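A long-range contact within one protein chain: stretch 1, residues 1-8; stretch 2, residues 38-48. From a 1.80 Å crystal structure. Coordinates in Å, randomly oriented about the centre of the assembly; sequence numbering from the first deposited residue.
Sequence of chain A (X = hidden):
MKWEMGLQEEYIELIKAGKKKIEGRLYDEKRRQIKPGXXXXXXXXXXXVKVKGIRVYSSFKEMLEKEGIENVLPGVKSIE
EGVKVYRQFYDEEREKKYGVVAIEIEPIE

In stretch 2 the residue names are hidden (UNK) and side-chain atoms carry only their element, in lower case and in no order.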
# COMPACT_ATOMS: atom_id res chain seq x y z
N MET A 1 9.38 -13.65 6.71
CA MET A 1 10.27 -12.46 6.78
C MET A 1 9.54 -11.27 7.38
O MET A 1 8.31 -11.17 7.29
CB MET A 1 10.77 -12.10 5.38
CG MET A 1 11.58 -13.18 4.68
SD MET A 1 13.14 -13.51 5.51
CE MET A 1 14.11 -12.10 4.99
N LYS A 2 10.29 -10.36 7.99
CA LYS A 2 9.72 -9.15 8.58
C LYS A 2 10.33 -7.96 7.85
O LYS A 2 11.56 -7.83 7.78
CB LYS A 2 10.05 -9.05 10.07
CG LYS A 2 9.43 -10.14 10.92
CD LYS A 2 9.82 -9.99 12.38
CE LYS A 2 9.21 -11.10 13.23
NZ LYS A 2 9.64 -10.99 14.66
N TRP A 3 9.48 -7.11 7.30
CA TRP A 3 9.96 -5.94 6.55
C TRP A 3 9.61 -4.64 7.25
O TRP A 3 8.56 -4.53 7.88
CB TRP A 3 9.35 -5.94 5.15
CG TRP A 3 9.49 -7.24 4.46
CD1 TRP A 3 8.52 -8.19 4.28
CD2 TRP A 3 10.69 -7.77 3.88
NE1 TRP A 3 9.04 -9.28 3.62
CE2 TRP A 3 10.37 -9.05 3.36
CE3 TRP A 3 12.00 -7.30 3.75
CZ2 TRP A 3 11.32 -9.86 2.72
CZ3 TRP A 3 12.94 -8.10 3.11
CH2 TRP A 3 12.59 -9.37 2.61
N GLU A 4 10.49 -3.66 7.13
CA GLU A 4 10.27 -2.36 7.74
C GLU A 4 10.06 -1.30 6.67
O GLU A 4 10.78 -1.26 5.68
CB GLU A 4 11.47 -1.94 8.58
CG GLU A 4 11.76 -2.82 9.77
CD GLU A 4 13.00 -2.37 10.51
OE1 GLU A 4 13.06 -1.19 10.92
OE2 GLU A 4 13.93 -3.20 10.69
N MET A 5 9.05 -0.46 6.86
CA MET A 5 8.81 0.63 5.92
C MET A 5 8.01 1.74 6.59
O MET A 5 7.27 1.51 7.55
CB MET A 5 8.13 0.13 4.63
CG MET A 5 6.85 -0.68 4.76
SD MET A 5 6.31 -1.34 3.13
CE MET A 5 7.06 -2.95 3.12
N GLY A 6 8.20 2.95 6.10
CA GLY A 6 7.51 4.09 6.66
C GLY A 6 6.05 4.14 6.26
O GLY A 6 5.65 3.55 5.26
N LEU A 7 5.26 4.85 7.06
CA LEU A 7 3.84 5.00 6.78
C LEU A 7 3.33 6.26 7.46
O LEU A 7 3.58 6.48 8.64
CB LEU A 7 3.06 3.79 7.30
CG LEU A 7 1.57 3.77 6.95
CD1 LEU A 7 1.41 3.58 5.44
CD2 LEU A 7 0.88 2.63 7.70
N GLN A 8 2.62 7.09 6.70
CA GLN A 8 2.08 8.33 7.25
C GLN A 8 1.08 8.04 8.36
O GLN A 8 0.35 7.05 8.32
CB GLN A 8 1.42 9.16 6.14
CG GLN A 8 2.43 9.78 5.19
CD GLN A 8 1.80 10.75 4.21
OE1 GLN A 8 2.51 11.46 3.48
NE2 GLN A 8 0.48 10.80 4.18
N UNK A 38 4.48 -12.99 5.35
CA UNK A 38 5.48 -12.07 5.88
C UNK A 38 4.82 -11.06 6.80
O UNK A 38 3.60 -10.93 6.82
c UNK A 38 7.13 -12.16 3.96
c UNK A 38 6.19 -11.30 4.76
o UNK A 38 7.63 -11.67 2.92
o UNK A 38 7.38 -13.32 4.36
N UNK A 39 5.64 -10.33 7.54
CA UNK A 39 5.16 -9.30 8.45
C UNK A 39 5.77 -7.96 8.06
O UNK A 39 6.93 -7.88 7.65
c UNK A 39 5.58 -9.61 9.91
c UNK A 39 5.23 -8.43 10.81
c UNK A 39 3.39 -10.85 10.31
c UNK A 39 4.91 -10.89 10.39
N UNK A 40 4.98 -6.89 8.18
CA UNK A 40 5.49 -5.56 7.88
C UNK A 40 5.41 -4.70 9.14
O UNK A 40 4.37 -4.63 9.79
c UNK A 40 4.92 -5.61 5.43
c UNK A 40 4.11 -5.06 4.27
c UNK A 40 4.70 -4.87 6.75
c UNK A 40 5.16 -3.41 6.61
N UNK A 41 6.53 -4.08 9.49
CA UNK A 41 6.60 -3.20 10.65
C UNK A 41 6.56 -1.79 10.09
O UNK A 41 7.50 -1.36 9.41
c UNK A 41 6.95 -5.39 12.73
c UNK A 41 7.92 -2.50 12.67
c UNK A 41 7.91 -3.40 11.44
c UNK A 41 8.07 -4.87 11.85
N UNK A 42 5.48 -1.07 10.36
CA UNK A 42 5.31 0.29 9.85
C UNK A 42 5.77 1.39 10.81
O UNK A 42 5.56 1.31 12.01
c UNK A 42 1.78 -1.47 7.05
c UNK A 42 3.47 -0.28 5.82
c UNK A 42 3.96 0.25 7.02
c UNK A 42 2.38 -1.15 5.84
c UNK A 42 2.27 -0.93 8.24
c UNK A 42 3.36 -0.06 8.24
c UNK A 42 3.84 0.56 9.52
N UNK A 43 6.40 2.41 10.23
CA UNK A 43 6.86 3.59 10.96
C UNK A 43 7.50 3.33 12.32
O UNK A 43 7.00 3.79 13.35
c UNK A 43 6.92 6.61 10.29
c UNK A 43 6.06 6.00 11.39
o UNK A 43 7.69 7.54 10.61
o UNK A 43 6.80 6.19 9.12
c UNK A 43 5.68 4.55 11.11
N UNK A 44 8.60 2.59 12.32
CA UNK A 44 9.31 2.31 13.55
C UNK A 44 8.56 1.60 14.66
O UNK A 44 8.81 1.85 15.84
N UNK A 45 7.62 0.73 14.30
CA UNK A 45 6.88 -0.01 15.30
C UNK A 45 5.52 0.53 15.71
O UNK A 45 4.88 -0.04 16.59
N UNK A 46 5.07 1.60 15.08
CA UNK A 46 3.77 2.16 15.41
C UNK A 46 2.63 1.22 15.00
O UNK A 46 1.51 1.33 15.51
c UNK A 46 4.21 5.97 14.77
n UNK A 46 4.81 8.39 14.92
c UNK A 46 4.98 7.04 15.53
c UNK A 46 4.44 4.61 15.39
c UNK A 46 3.59 3.53 14.76
N UNK A 47 2.94 0.30 14.10
CA UNK A 47 1.94 -0.66 13.63
C UNK A 47 2.60 -1.86 12.96
O UNK A 47 3.57 -1.71 12.22
c UNK A 47 0.02 -0.92 11.90
c UNK A 47 -0.99 -1.52 12.87
c UNK A 47 0.99 0.01 12.64
c UNK A 47 -0.69 -0.12 10.81
N UNK A 48 2.08 -3.05 13.25
CA UNK A 48 2.59 -4.28 12.68
C UNK A 48 1.44 -4.95 11.95
O UNK A 48 0.33 -5.01 12.48
n UNK A 48 5.19 -7.90 16.53
c UNK A 48 3.79 -6.46 13.25
c UNK A 48 4.91 -6.88 15.48
c UNK A 48 4.05 -7.47 14.37
c UNK A 48 3.12 -5.21 13.77

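Position 38 carries two carbons, the second bearing two oxygens, and CA-to-CB points toward stretch 1. One oxygen lies 3.1 Å from Met1 N, the other 2.9 Å from Trp3 NE1: a short carboxylate, Asp38. OD1 forms a salt bridge with the chain's amino terminus, while OD2 accepts the indole N-H at the ring edge, almost in line at 178°.

Position 39 has four carbons forked at the first, one arm two carbons long, and its CB lies 4.0 Å from Lys2 CG, on the face it shares with Lys2: Ile39. Its backbone sets the parallel register, N donating to Met1 O (2.8 Å) and O accepting from Trp3 N (2.7 Å).

Position 40 repeats that four-carbon fork but on the other face, with Trp3 and Met5; the short arm lies 3.7 Å from Met5 CG. This is Ile40, CG2 being that contact atom. Its CA approaches Trp3 O at 3.2 Å, a CA-H...O contact.

Position 41 shows the same fork again, back on the face of Lys2 and Glu4, its CB 4.2 Å from Glu4 CG: Ile41. Its N donates to Trp3 O (2.6 Å) and its O accepts from Met5 N (3.1 Å).

Position 42 has one carbon and then a six-carbon ring, packed against Met5 and Leu7: Phe42. Leu7 CD2 sits over one ring face, 3.9 Å from the centroid, and Met5 CG reaches Phe42 CE1 at 3.6 Å.

Position 43 bears three carbons, the third with two oxygens, one of them 2.9 Å from Leu7 N: Glu43. Its backbone N donates to Met5 O (3.0 Å), and OE1 accepts from Leu7 N, extending the pairing beyond the strand.

Positions 44 and 45 have no side-chain atoms: Gly44 and Gly45. Positive phi favours glycine at the first; at the second a CB would jam against the preceding carbonyl oxygen. Position 46, four carbons in a row ending in nitrogen, is Lys46, out of reach of stretch 1.

Position 47, four carbons forked at the second, points toward stretch 1 and lies 4.4 Å from Leu7 CD2: Leu47, with CD2 nearest. Its O accepts from Phe42 N at 2.7 Å, closing the turn. Position 48, another four-carbon row ending in nitrogen, is Lys48, without contact.

The rule is a parallel ladder with carboxylates at both ends. Alternation puts Trp3, Met5, Ile40 and Phe42 on one face, Lys2, Glu4, Ile39 and Ile41 on the other; Asp38 and Glu43 fasten the ends, and Leu7 covers the phenyl ring.

Stretch 2 38-48: DIIIFEGGKLK
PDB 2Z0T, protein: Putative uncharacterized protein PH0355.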